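Local coordinates for phosphoribosylglycinamide synthetase (Anaerococcus prevotii, PDB 4DIM), which probably acts as an ATP-dependent ligase of the ATP-grasp type, binding ATP and metal ions such as Mn(2+), at residues Leu288-Tyr293 with Glu320-Ala326; Gln376-Lys380 with Leu391-Ile395; Met211-Glu216 with Gly227-Leu232; Gly21-Ala25 with Tyr298-Ala302. All coordinates share one frame. Numbering follows the deposited sequence.

Contact 1: Leu288-Tyr293 with Glu320-Ala326; sequences LVEINY and ENKAGLA
The end of helix 285-293 runs along the start of strand 323-329, nearly antiparallel to it: the axes of segments 288-293 and 323-326 approach to 7.5 Å at 163°. Leu-288 (chi1 m, chi2 t) points at the strand. Its CD2 rests 3.5 Å from Gly-324 C and 3.7 Å from Leu-325 N, while its CD1 lies 4.3 Å from Ala-326 CB. One turn on, Ile-291 (m, t) sets CG2 3.5 Å from Ala-323 O and 3.8 Å from Gly-324 CA. A CB on Gly-324 would clash with both Leu-288 CD2 and Ile-291 CG2, so the bare backbone of this residue admits the helix to close range. This is helix-on-sheet packing in the large antiparallel sheet, where strand 323-329 runs between strands 223-230 and 375-381; Leu-325 points away from helix 285-293 and touches Leu-391 of helix 384-395. Asn-292, whose N bonds to Leu-288 O (3.0 Å), stands with its CA 4.9 Å from that of Asn-321, in the extended lead-in to the strand. Asn-321 ND2 donates to Asn-292 O at 3.1 Å and 159°, the single hydrogen bond between the segments, and Asn-321 CA adds a CA-H...O contact to the same oxygen at 3.4 Å. Tyr-293 (chi1 m) has CD1 4.1 Å from Asn-321 ND2, and its ring meets Trp-314 edge-to-face.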
loop_
_atom_site.group_PDB
_atom_site.type_symbol
_atom_site.label_atom_id
_atom_site.label_comp_id
_atom_site.label_asym_id
_atom_site.label_seq_id
_atom_site.Cartn_x
_atom_site.Cartn_y
_atom_site.Cartn_z
ATOM N N LEU A 288 -0.130 7.750 -9.371
ATOM C CA LEU A 288 0.886 8.768 -9.079
ATOM C C LEU A 288 2.289 8.365 -9.516
ATOM O O LEU A 288 3.091 9.252 -9.876
ATOM C CB LEU A 288 0.912 9.152 -7.605
ATOM C CG LEU A 288 -0.369 9.824 -7.062
ATOM C CD1 LEU A 288 -0.270 9.979 -5.649
ATOM C CD2 LEU A 288 -0.627 11.163 -7.696
ATOM N N VAL A 289 2.577 7.038 -9.576
ATOM C CA VAL A 289 3.845 6.547 -10.154
ATOM C C VAL A 289 3.824 6.888 -11.643
ATOM O O VAL A 289 4.818 7.369 -12.185
ATOM C CB VAL A 289 4.089 5.034 -9.943
ATOM C CG1 VAL A 289 5.417 4.630 -10.522
ATOM C CG2 VAL A 289 4.079 4.649 -8.485
ATOM N N GLU A 290 2.684 6.640 -12.298
ATOM C CA GLU A 290 2.499 6.896 -13.740
ATOM C C GLU A 290 2.687 8.390 -14.043
ATOM O O GLU A 290 3.512 8.722 -14.876
ATOM C CB GLU A 290 1.110 6.392 -14.224
ATOM C CG GLU A 290 1.056 4.872 -14.347
ATOM C CD GLU A 290 -0.229 4.185 -14.790
ATOM O OE1 GLU A 290 -1.334 4.740 -14.581
ATOM O OE2 GLU A 290 -0.123 3.024 -15.246
ATOM N N ILE A 291 2.024 9.273 -13.287
ATOM C CA ILE A 291 2.171 10.748 -13.421
ATOM C C ILE A 291 3.654 11.192 -13.240
ATOM O O ILE A 291 4.187 11.912 -14.075
ATOM C CB ILE A 291 1.248 11.493 -12.387
ATOM C CG1 ILE A 291 -0.219 11.435 -12.803
ATOM C CG2 ILE A 291 1.680 12.919 -12.170
ATOM C CD1 ILE A 291 -1.246 11.703 -11.681
ATOM N N ASN A 292 4.279 10.782 -12.134
ATOM C CA ASN A 292 5.638 11.167 -11.759
ATOM C C ASN A 292 6.709 10.734 -12.714
ATOM O O ASN A 292 7.633 11.511 -12.919
ATOM C CB ASN A 292 5.964 10.617 -10.412
ATOM C CG ASN A 292 7.254 11.027 -9.847
ATOM O OD1 ASN A 292 8.183 10.248 -9.878
ATOM N ND2 ASN A 292 7.323 12.244 -9.306
ATOM N N TYR A 293 6.633 9.539 -13.298
ATOM C CA TYR A 293 7.675 9.118 -14.265
ATOM C C TYR A 293 7.217 9.137 -15.724
ATOM O O TYR A 293 8.049 8.910 -16.605
ATOM C CB TYR A 293 8.140 7.709 -13.940
ATOM C CG TYR A 293 8.833 7.624 -12.606
ATOM C CD1 TYR A 293 10.076 8.203 -12.412
ATOM C CD2 TYR A 293 8.229 6.992 -11.523
ATOM C CE1 TYR A 293 10.712 8.158 -11.182
ATOM C CE2 TYR A 293 8.846 6.959 -10.275
ATOM C CZ TYR A 293 10.107 7.511 -10.122
ATOM O OH TYR A 293 10.770 7.493 -8.933
ATOM N N GLU A 320 11.478 14.466 -17.084
ATOM C CA GLU A 320 10.923 15.403 -16.099
ATOM C C GLU A 320 9.992 14.681 -15.133
ATOM O O GLU A 320 9.447 13.633 -15.465
ATOM C CB GLU A 320 10.130 16.517 -16.809
ATOM C CG GLU A 320 10.985 17.466 -17.641
ATOM C CD GLU A 320 10.453 17.903 -19.003
ATOM O OE1 GLU A 320 9.354 17.454 -19.409
ATOM O OE2 GLU A 320 11.157 18.696 -19.673
ATOM N N ASN A 321 9.782 15.258 -13.950
ATOM C CA ASN A 321 8.875 14.680 -12.939
ATOM C C ASN A 321 7.715 15.622 -12.693
ATOM O O ASN A 321 7.871 16.609 -11.968
ATOM C CB ASN A 321 9.578 14.357 -11.585
ATOM C CG ASN A 321 10.767 13.423 -11.649
ATOM O OD1 ASN A 321 11.834 13.711 -11.076
ATOM N ND2 ASN A 321 10.580 12.235 -12.228
ATOM N N LYS A 322 6.535 15.282 -13.226
ATOM C CA LYS A 322 5.328 16.089 -13.028
ATOM C C LYS A 322 4.760 15.857 -11.611
ATOM O O LYS A 322 4.963 14.793 -11.014
ATOM C CB LYS A 322 4.256 15.744 -14.097
ATOM C CG LYS A 322 3.238 16.853 -14.338
ATOM C CD LYS A 322 2.966 17.148 -15.811
ATOM C CE LYS A 322 2.236 18.465 -15.988
ATOM N NZ LYS A 322 2.176 18.899 -17.411
ATOM N N ALA A 323 4.135 16.895 -11.045
ATOM C CA ALA A 323 3.459 16.781 -9.767
ATOM C C ALA A 323 2.087 16.101 -10.008
ATOM O O ALA A 323 1.519 16.203 -11.098
ATOM C CB ALA A 323 3.300 18.142 -9.119
ATOM N N GLY A 324 1.670 15.307 -9.018
ATOM C CA GLY A 324 0.399 14.599 -8.969
ATOM C C GLY A 324 -0.222 14.661 -7.576
ATOM O O GLY A 324 0.492 14.772 -6.556
ATOM N N LEU A 325 -1.573 14.693 -7.546
ATOM C CA LEU A 325 -2.388 14.770 -6.323
ATOM C C LEU A 325 -3.600 13.886 -6.519
ATOM O O LEU A 325 -4.310 14.035 -7.507
ATOM C CB LEU A 325 -2.813 16.232 -6.011
ATOM C CG LEU A 325 -3.801 16.473 -4.835
ATOM C CD1 LEU A 325 -3.241 15.984 -3.521
ATOM C CD2 LEU A 325 -4.155 17.906 -4.699
ATOM N N ALA A 326 -3.834 12.981 -5.593
ATOM C CA ALA A 326 -4.974 12.058 -5.617
ATOM C C ALA A 326 -5.686 12.176 -4.328
ATOM O O ALA A 326 -5.038 12.092 -3.287
ATOM C CB ALA A 326 -4.521 10.622 -5.825
#

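Contact 2: Gln376-Lys380 with Leu391-Ile395; sequences QIIVK and LDVII
Segment 376-380 has regular beta-strand conformation, within strand 375-381, and segment 391-395 forms the last turn or so of helix 384-395. Their axes pass 9.9 Å apart with N-to-C directions at 147°, and the nearest CA pair, Val-379 with Leu-391, is 7.0 Å apart. The helix directly follows the strand and folds back onto one face of the antiparallel sheet, as helix-on-sheet packing. Strand alternation sends Ile-377 and Val-379 toward the helix, whereas Ile-378 points away and touches Ile-291 of helix 285-293 on the other face. Ile-377 (chi1 m, chi2 t) is the hub: CG2 lies 3.3 Å from Leu-391 CD2, and CD1 lies 3.7 Å from Ile-394 CG2 and 3.4 Å from Ile-395 CD1. Val-379 (chi1 m) brings CG1 to 3.7 Å from Leu-391 CD2 and 3.4 Å from Ile-394 CD1. Leu-391 sits off-rotamer at chi1 -144°, with chi2 m, which brings CD2 into contact with both strand side chains. Leu-391 also touches Leu-325 of the neighbouring strand. With no hydrogen bond across the segments and all five close pairs aliphatic, hydrophobic burial, not directional bonding, holds this 251 Å² interface.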
loop_
_atom_site.group_PDB
_atom_site.type_symbol
_atom_site.label_atom_id
_atom_site.label_comp_id
_atom_site.label_asym_id
_atom_site.label_seq_id
_atom_site.Cartn_x
_atom_site.Cartn_y
_atom_site.Cartn_z
ATOM N N GLN A 376 -13.171 9.469 -6.250
ATOM C CA GLN A 376 -11.785 9.915 -6.222
ATOM C C GLN A 376 -11.471 10.796 -7.398
ATOM O O GLN A 376 -12.064 10.650 -8.474
ATOM C CB GLN A 376 -10.810 8.737 -6.195
ATOM C CG GLN A 376 -10.773 7.928 -7.490
ATOM C CD GLN A 376 -10.062 6.627 -7.315
ATOM O OE1 GLN A 376 -9.894 6.109 -6.218
ATOM N NE2 GLN A 376 -9.707 6.024 -8.393
ATOM N N ILE A 377 -10.509 11.694 -7.175
ATOM C CA ILE A 377 -10.022 12.688 -8.115
ATOM C C ILE A 377 -8.523 12.554 -8.240
ATOM O O ILE A 377 -7.831 12.521 -7.227
ATOM C CB ILE A 377 -10.367 14.130 -7.631
ATOM C CG1 ILE A 377 -11.902 14.337 -7.463
ATOM C CG2 ILE A 377 -9.763 15.190 -8.581
ATOM C CD1 ILE A 377 -12.243 15.512 -6.628
ATOM N N ILE A 378 -8.018 12.583 -9.481
ATOM C CA ILE A 378 -6.599 12.595 -9.741
ATOM C C ILE A 378 -6.294 13.734 -10.714
ATOM O O ILE A 378 -6.885 13.833 -11.783
ATOM C CB ILE A 378 -6.011 11.266 -10.248
ATOM C CG1 ILE A 378 -6.544 10.091 -9.472
ATOM C CG2 ILE A 378 -4.458 11.335 -10.162
ATOM C CD1 ILE A 378 -6.194 8.829 -10.051
ATOM N N VAL A 379 -5.330 14.569 -10.323
ATOM C CA VAL A 379 -4.833 15.679 -11.126
ATOM C C VAL A 379 -3.303 15.603 -11.196
ATOM O O VAL A 379 -2.672 14.937 -10.363
ATOM C CB VAL A 379 -5.299 17.036 -10.626
ATOM C CG1 VAL A 379 -6.825 17.077 -10.561
ATOM C CG2 VAL A 379 -4.683 17.378 -9.275
ATOM N N LYS A 380 -2.754 16.230 -12.262
ATOM C CA LYS A 380 -1.332 16.382 -12.563
ATOM C C LYS A 380 -1.106 17.841 -12.984
ATOM O O LYS A 380 -2.004 18.425 -13.585
ATOM C CB LYS A 380 -0.862 15.384 -13.668
ATOM C CG LYS A 380 -1.512 15.552 -15.046
ATOM C CD LYS A 380 -0.899 14.575 -16.037
ATOM C CE LYS A 380 -1.552 14.489 -17.393
ATOM N NZ LYS A 380 -1.622 15.803 -18.106
ATOM N N LEU A 391 -7.505 21.086 -7.734
ATOM C CA LEU A 391 -8.365 20.149 -7.001
ATOM C C LEU A 391 -9.512 20.877 -6.279
ATOM O O LEU A 391 -10.639 20.386 -6.291
ATOM C CB LEU A 391 -7.516 19.342 -5.981
ATOM C CG LEU A 391 -7.865 17.856 -5.722
ATOM C CD1 LEU A 391 -9.286 17.663 -5.278
ATOM C CD2 LEU A 391 -7.566 17.021 -6.915
ATOM N N ASP A 392 -9.236 22.041 -5.671
ATOM C CA ASP A 392 -10.273 22.816 -4.962
ATOM C C ASP A 392 -11.384 23.286 -5.874
ATOM O O ASP A 392 -12.512 23.414 -5.417
ATOM C CB ASP A 392 -9.679 24.040 -4.285
ATOM C CG ASP A 392 -8.803 23.741 -3.090
ATOM O OD1 ASP A 392 -8.678 22.530 -2.720
ATOM O OD2 ASP A 392 -8.211 24.705 -2.539
ATOM N N VAL A 393 -11.059 23.569 -7.142
ATOM C CA VAL A 393 -12.032 24.010 -8.130
ATOM C C VAL A 393 -12.942 22.832 -8.520
ATOM O O VAL A 393 -14.133 23.049 -8.746
ATOM C CB VAL A 393 -11.330 24.620 -9.372
ATOM C CG1 VAL A 393 -12.333 24.894 -10.495
ATOM C CG2 VAL A 393 -10.578 25.892 -9.006
ATOM N N ILE A 394 -12.375 21.604 -8.619
ATOM C CA ILE A 394 -13.082 20.370 -9.014
ATOM C C ILE A 394 -14.169 20.056 -7.974
ATOM O O ILE A 394 -15.349 20.120 -8.298
ATOM C CB ILE A 394 -12.067 19.182 -9.220
ATOM C CG1 ILE A 394 -11.154 19.462 -10.442
ATOM C CG2 ILE A 394 -12.772 17.809 -9.418
ATOM C CD1 ILE A 394 -9.919 18.482 -10.573
ATOM N N ILE A 395 -13.763 19.800 -6.733
ATOM C CA ILE A 395 -14.647 19.496 -5.591
ATOM C C ILE A 395 -15.773 20.506 -5.403
ATOM O O ILE A 395 -16.881 20.127 -5.001
ATOM C CB ILE A 395 -13.784 19.453 -4.295
ATOM C CG1 ILE A 395 -12.963 18.182 -4.238
ATOM C CG2 ILE A 395 -14.621 19.614 -3.017
ATOM C CD1 ILE A 395 -13.764 16.900 -3.865
#

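Contact 3: Met211-Glu216 with Gly227-Leu232; sequences MPHGDE and GHYVPL
Four backbone hydrogen bonds join strand segment 211-216 to residues 227-230, the two arms of an antiparallel beta hairpin (strands 206-219 and 223-230) within the ATP-grasp family region. Gly-214 N donates to Tyr-229 O (2.9 Å) and Tyr-229 N to Gly-214 O (3.3 Å); Glu-216 N donates to Gly-227 O (2.7 Å) and Gly-227 N to Glu-216 O (3.2 Å). Gly-214 with Tyr-229 (CA-CA 5.0 Å) and Glu-216 with Gly-227 (4.4 Å) are the hydrogen-bonded pairs, and Asp-215 with His-228 (4.9 Å) the non-hydrogen-bonded one. The strand axes pass 4.6 Å apart at 157°. From the face of Asp-215, His-228 (chi1 m) turns ND1 back to donate to Gly-214 O at 3.2 Å and, weakly, to Asp-215 OD1 at 3.1 Å. Asp-215 OD1 also accepts a weak bond from His-213 ND1 (3.1 Å). Glu-216 directs OE1 to a salt bridge with Arg-327 in strand 323-329. Beyond the regular bridges, a cis peptide bond precedes Pro-231, and Leu-232 points back at the first strand: its CD2 is 3.9 Å from Pro-212 CB and its CD1 3.6 Å from Gly-214 CA. The selenomethionine Met-211 has CE 3.6 Å from Val-230 CG1. Tyr-229, with chi1 p, folds its ring over Gly-214, where a CB would clash: Gly-214 CA makes a CH-pi contact 3.6 Å from the ring centroid, 15° off the normal.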
loop_
_atom_site.group_PDB
_atom_site.type_symbol
_atom_site.label_atom_id
_atom_site.label_comp_id
_atom_site.label_asym_id
_atom_site.label_seq_id
_atom_site.Cartn_x
_atom_site.Cartn_y
_atom_site.Cartn_z
HETATM N N MSE A 211 10.276 6.045 -5.029
HETATM C CA MSE A 211 9.535 7.280 -5.172
HETATM C C MSE A 211 8.844 7.668 -3.858
HETATM O O MSE A 211 7.725 7.227 -3.612
HETATM C CB MSE A 211 8.488 7.147 -6.286
HETATM C CG MSE A 211 7.836 8.502 -6.662
HETATM SE SE MSE A 211 6.225 8.233 -7.691
HETATM C CE MSE A 211 5.193 7.754 -6.287
ATOM N N PRO A 212 9.428 8.603 -3.083
ATOM C CA PRO A 212 8.734 9.097 -1.881
ATOM C C PRO A 212 7.415 9.785 -2.221
ATOM O O PRO A 212 7.240 10.286 -3.319
ATOM C CB PRO A 212 9.748 10.084 -1.269
ATOM C CG PRO A 212 11.061 9.624 -1.785
ATOM C CD PRO A 212 10.810 9.121 -3.157
ATOM N N HIS A 213 6.458 9.736 -1.301
ATOM C CA HIS A 213 5.169 10.385 -1.537
ATOM C C HIS A 213 4.500 10.814 -0.238
ATOM O O HIS A 213 4.759 10.281 0.856
ATOM C CB HIS A 213 4.201 9.518 -2.379
ATOM C CG HIS A 213 3.996 8.134 -1.873
ATOM N ND1 HIS A 213 3.121 7.869 -0.829
ATOM C CD2 HIS A 213 4.522 6.967 -2.319
ATOM C CE1 HIS A 213 3.204 6.570 -0.621
ATOM N NE2 HIS A 213 4.017 5.980 -1.518
ATOM N N GLY A 214 3.690 11.842 -0.377
ATOM C CA GLY A 214 2.977 12.424 0.741
ATOM C C GLY A 214 1.725 11.647 1.027
ATOM O O GLY A 214 1.149 11.054 0.116
ATOM N N ASP A 215 1.333 11.615 2.301
ATOM C CA ASP A 215 0.183 10.854 2.775
ATOM C C ASP A 215 -0.810 11.767 3.498
ATOM O O ASP A 215 -0.559 12.164 4.631
ATOM C CB ASP A 215 0.672 9.729 3.725
ATOM C CG ASP A 215 1.514 8.588 3.104
ATOM O OD1 ASP A 215 1.655 8.543 1.841
ATOM O OD2 ASP A 215 1.990 7.713 3.876
ATOM N N GLU A 216 -1.932 12.125 2.828
ATOM C CA GLU A 216 -3.013 12.924 3.453
ATOM C C GLU A 216 -3.958 11.978 4.198
ATOM O O GLU A 216 -4.231 10.864 3.743
ATOM C CB GLU A 216 -3.764 13.767 2.446
ATOM C CG GLU A 216 -2.922 14.887 1.885
ATOM C CD GLU A 216 -3.553 15.638 0.732
ATOM O OE1 GLU A 216 -4.571 15.145 0.195
ATOM O OE2 GLU A 216 -3.038 16.722 0.367
ATOM N N GLY A 227 -5.595 10.750 0.844
ATOM C CA GLY A 227 -4.910 11.411 -0.252
ATOM C C GLY A 227 -3.436 11.081 -0.332
ATOM O O GLY A 227 -2.798 10.709 0.665
ATOM N N HIS A 228 -2.908 11.206 -1.548
ATOM C CA HIS A 228 -1.507 10.980 -1.832
ATOM C C HIS A 228 -1.049 12.032 -2.806
ATOM O O HIS A 228 -1.868 12.600 -3.536
ATOM C CB HIS A 228 -1.247 9.558 -2.372
ATOM C CG HIS A 228 -1.435 8.506 -1.329
ATOM N ND1 HIS A 228 -0.526 8.331 -0.306
ATOM C CD2 HIS A 228 -2.451 7.647 -1.149
ATOM C CE1 HIS A 228 -0.998 7.365 0.440
ATOM N NE2 HIS A 228 -2.166 6.938 -0.018
ATOM N N TYR A 229 0.254 12.326 -2.789
ATOM C CA TYR A 229 0.785 13.291 -3.718
ATOM C C TYR A 229 2.245 13.110 -3.934
ATOM O O TYR A 229 2.951 12.569 -3.118
ATOM C CB TYR A 229 0.508 14.738 -3.257
ATOM C CG TYR A 229 1.093 15.104 -1.913
ATOM C CD1 TYR A 229 0.330 15.004 -0.750
ATOM C CD2 TYR A 229 2.380 15.639 -1.808
ATOM C CE1 TYR A 229 0.854 15.364 0.493
ATOM C CE2 TYR A 229 2.908 16.018 -0.580
ATOM C CZ TYR A 229 2.133 15.898 0.570
ATOM O OH TYR A 229 2.656 16.162 1.809
ATOM N N VAL A 230 2.688 13.643 -5.044
ATOM C CA VAL A 230 4.087 13.724 -5.434
ATOM C C VAL A 230 4.264 15.121 -5.970
ATOM O O VAL A 230 3.326 15.685 -6.538
ATOM C CB VAL A 230 4.576 12.641 -6.426
ATOM C CG1 VAL A 230 4.684 11.284 -5.747
ATOM C CG2 VAL A 230 3.705 12.569 -7.676
ATOM N N PRO A 231 5.409 15.752 -5.712
ATOM C CA PRO A 231 6.565 15.265 -4.958
ATOM C C PRO A 231 6.402 15.588 -3.486
ATOM O O PRO A 231 5.632 16.475 -3.092
ATOM C CB PRO A 231 7.712 16.039 -5.599
ATOM C CG PRO A 231 7.101 17.394 -5.855
ATOM C CD PRO A 231 5.633 17.142 -6.169
ATOM N N LEU A 232 7.142 14.857 -2.672
ATOM C CA LEU A 232 7.158 15.049 -1.213
ATOM C C LEU A 232 7.949 16.311 -0.908
ATOM O O LEU A 232 9.042 16.477 -1.455
ATOM C CB LEU A 232 7.797 13.808 -0.558
ATOM C CG LEU A 232 7.759 13.755 0.938
ATOM C CD1 LEU A 232 6.306 13.639 1.458
ATOM C CD2 LEU A 232 8.666 12.649 1.444
#

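Contact 4: Gly21-Ala25 with Tyr298-Ala302; sequences GLYKA and YKMIA
Helices 20-29 and 297-305 cross steeply here, linking the helix that follows the first strand of the N-terminal parallel sheet, in an arrangement consistent with a Rossmann-type strand-turn-helix, to a helix far along the chain. The short axes of 21-25 and 298-302 approach to 8.8 Å at a signed crossing angle of -76°; the nearest CA pairs are Leu-22 with Tyr-298 (5.3 Å) and Ala-25 with Lys-299 (5.5 Å). Apolar contacts dominate. Leu-22 (chi1 t, chi2 p) reaches across the interface, with CD1 3.8 Å from Ile-301 CG2 and 4.0 Å from Ala-302 CB, and Ala-25 CB lies 3.5 Å from Tyr-298 CB. No hydrogen bond spans the segments; Tyr-298 OH bonds instead to Glu-287 OE2, and Lys-299 NZ forms a salt bridge with Glu-296. A CH-pi contact uses the ring face of Tyr-298 (chi1 m), which lies against the backbone at Gly-21, where a CB would collide with CZ: Gly-21 CA sits 3.8 Å from the ring centroid, 11° off the normal.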
loop_
_atom_site.group_PDB
_atom_site.type_symbol
_atom_site.label_atom_id
_atom_site.label_comp_id
_atom_site.label_asym_id
_atom_site.label_seq_id
_atom_site.Cartn_x
_atom_site.Cartn_y
_atom_site.Cartn_z
ATOM N N GLY A 21 -7.279 -1.291 -12.422
ATOM C CA GLY A 21 -6.202 -0.768 -13.254
ATOM C C GLY A 21 -5.340 -1.854 -13.858
ATOM O O GLY A 21 -4.889 -1.766 -15.008
ATOM N N LEU A 22 -5.108 -2.879 -13.068
ATOM C CA LEU A 22 -4.336 -4.002 -13.524
ATOM C C LEU A 22 -5.139 -4.871 -14.498
ATOM O O LEU A 22 -4.557 -5.424 -15.433
ATOM C CB LEU A 22 -3.887 -4.763 -12.314
ATOM C CG LEU A 22 -2.954 -5.880 -12.507
ATOM C CD1 LEU A 22 -1.638 -5.404 -13.117
ATOM C CD2 LEU A 22 -2.703 -6.518 -11.211
ATOM N N TYR A 23 -6.466 -4.954 -14.322
ATOM C CA TYR A 23 -7.350 -5.661 -15.251
ATOM C C TYR A 23 -7.398 -4.915 -16.577
ATOM O O TYR A 23 -7.404 -5.522 -17.646
ATOM C CB TYR A 23 -8.769 -5.816 -14.666
ATOM C CG TYR A 23 -8.888 -6.894 -13.617
ATOM C CD1 TYR A 23 -9.154 -8.219 -13.970
ATOM C CD2 TYR A 23 -8.762 -6.596 -12.271
ATOM C CE1 TYR A 23 -9.248 -9.224 -13.007
ATOM C CE2 TYR A 23 -8.868 -7.592 -11.295
ATOM C CZ TYR A 23 -9.146 -8.900 -11.668
ATOM O OH TYR A 23 -9.203 -9.907 -10.740
ATOM N N LYS A 24 -7.420 -3.599 -16.512
ATOM C CA LYS A 24 -7.468 -2.746 -17.699
ATOM C C LYS A 24 -6.150 -2.863 -18.496
ATOM O O LYS A 24 -6.171 -3.029 -19.713
ATOM C CB LYS A 24 -7.729 -1.284 -17.274
ATOM C CG LYS A 24 -8.175 -0.394 -18.432
ATOM C CD LYS A 24 -7.922 1.096 -18.195
ATOM C CE LYS A 24 -6.658 1.603 -18.865
ATOM N NZ LYS A 24 -6.423 3.057 -18.626
ATOM N N ALA A 25 -5.018 -2.811 -17.797
ATOM C CA ALA A 25 -3.686 -2.886 -18.405
ATOM C C ALA A 25 -3.462 -4.225 -19.062
ATOM O O ALA A 25 -3.035 -4.286 -20.213
ATOM C CB ALA A 25 -2.619 -2.636 -17.361
ATOM N N TYR A 298 1.021 -0.221 -14.337
ATOM C CA TYR A 298 0.250 -1.467 -14.314
ATOM C C TYR A 298 0.715 -2.407 -15.380
ATOM O O TYR A 298 0.537 -3.604 -15.209
ATOM C CB TYR A 298 -1.239 -1.254 -14.491
ATOM C CG TYR A 298 -1.939 -0.564 -13.332
ATOM C CD1 TYR A 298 -2.121 -1.212 -12.110
ATOM C CD2 TYR A 298 -2.466 0.722 -13.470
ATOM C CE1 TYR A 298 -2.787 -0.587 -11.058
ATOM C CE2 TYR A 298 -3.105 1.359 -12.418
ATOM C CZ TYR A 298 -3.341 0.672 -11.245
ATOM O OH TYR A 298 -4.120 1.285 -10.294
ATOM N N LYS A 299 1.246 -1.895 -16.495
ATOM C CA LYS A 299 1.750 -2.716 -17.595
ATOM C C LYS A 299 3.053 -3.337 -17.216
ATOM O O LYS A 299 3.298 -4.460 -17.609
ATOM C CB LYS A 299 1.899 -1.911 -18.892
ATOM C CG LYS A 299 0.558 -1.678 -19.551
ATOM C CD LYS A 299 0.682 -1.088 -20.907
ATOM C CE LYS A 299 -0.688 -0.892 -21.496
ATOM N NZ LYS A 299 -0.641 -0.204 -22.804
HETATM N N MSE A 300 3.870 -2.633 -16.417
HETATM C CA MSE A 300 5.149 -3.142 -15.901
HETATM C C MSE A 300 4.870 -4.261 -14.924
HETATM O O MSE A 300 5.536 -5.300 -14.965
HETATM C CB MSE A 300 5.969 -2.030 -15.204
HETATM C CG MSE A 300 6.610 -1.056 -16.166
HETATM SE SE MSE A 300 7.282 0.530 -15.366
HETATM C CE MSE A 300 8.630 -0.344 -14.287
ATOM N N ILE A 301 3.811 -4.086 -14.106
ATOM C CA ILE A 301 3.400 -5.113 -13.138
ATOM C C ILE A 301 2.892 -6.370 -13.867
ATOM O O ILE A 301 3.334 -7.473 -13.555
ATOM C CB ILE A 301 2.349 -4.537 -12.183
ATOM C CG1 ILE A 301 2.995 -3.485 -11.265
ATOM C CG2 ILE A 301 1.682 -5.648 -11.361
ATOM C CD1 ILE A 301 2.014 -2.658 -10.495
ATOM N N ALA A 302 1.965 -6.197 -14.796
ATOM C CA ALA A 302 1.335 -7.305 -15.534
ATOM C C ALA A 302 2.315 -8.041 -16.414
ATOM O O ALA A 302 2.276 -9.264 -16.465
ATOM C CB ALA A 302 0.190 -6.778 -16.403
#

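In the fold
Contacts 1, 2 and 3 share the large antiparallel sheet, whose strands 206-219, 223-230, 323-329 and 375-381 lie side by side in that order. Along the chain contact 3 closes first, nested inside contact 4; contact 4 crosses contact 1, their segments alternating, and both close before contact 2 opens. The centre of contact 1 is about 10 Å from that of contact 3 and 14 Å from that of contact 2. Helices 285-293 and 384-395 pack on opposite faces of this sheet. Contact 4, its centre about 17 Å from that of contact 1, joins the N-terminal parallel-sheet region to helix 297-305, which follows helix 285-293 beside the large antiparallel sheet.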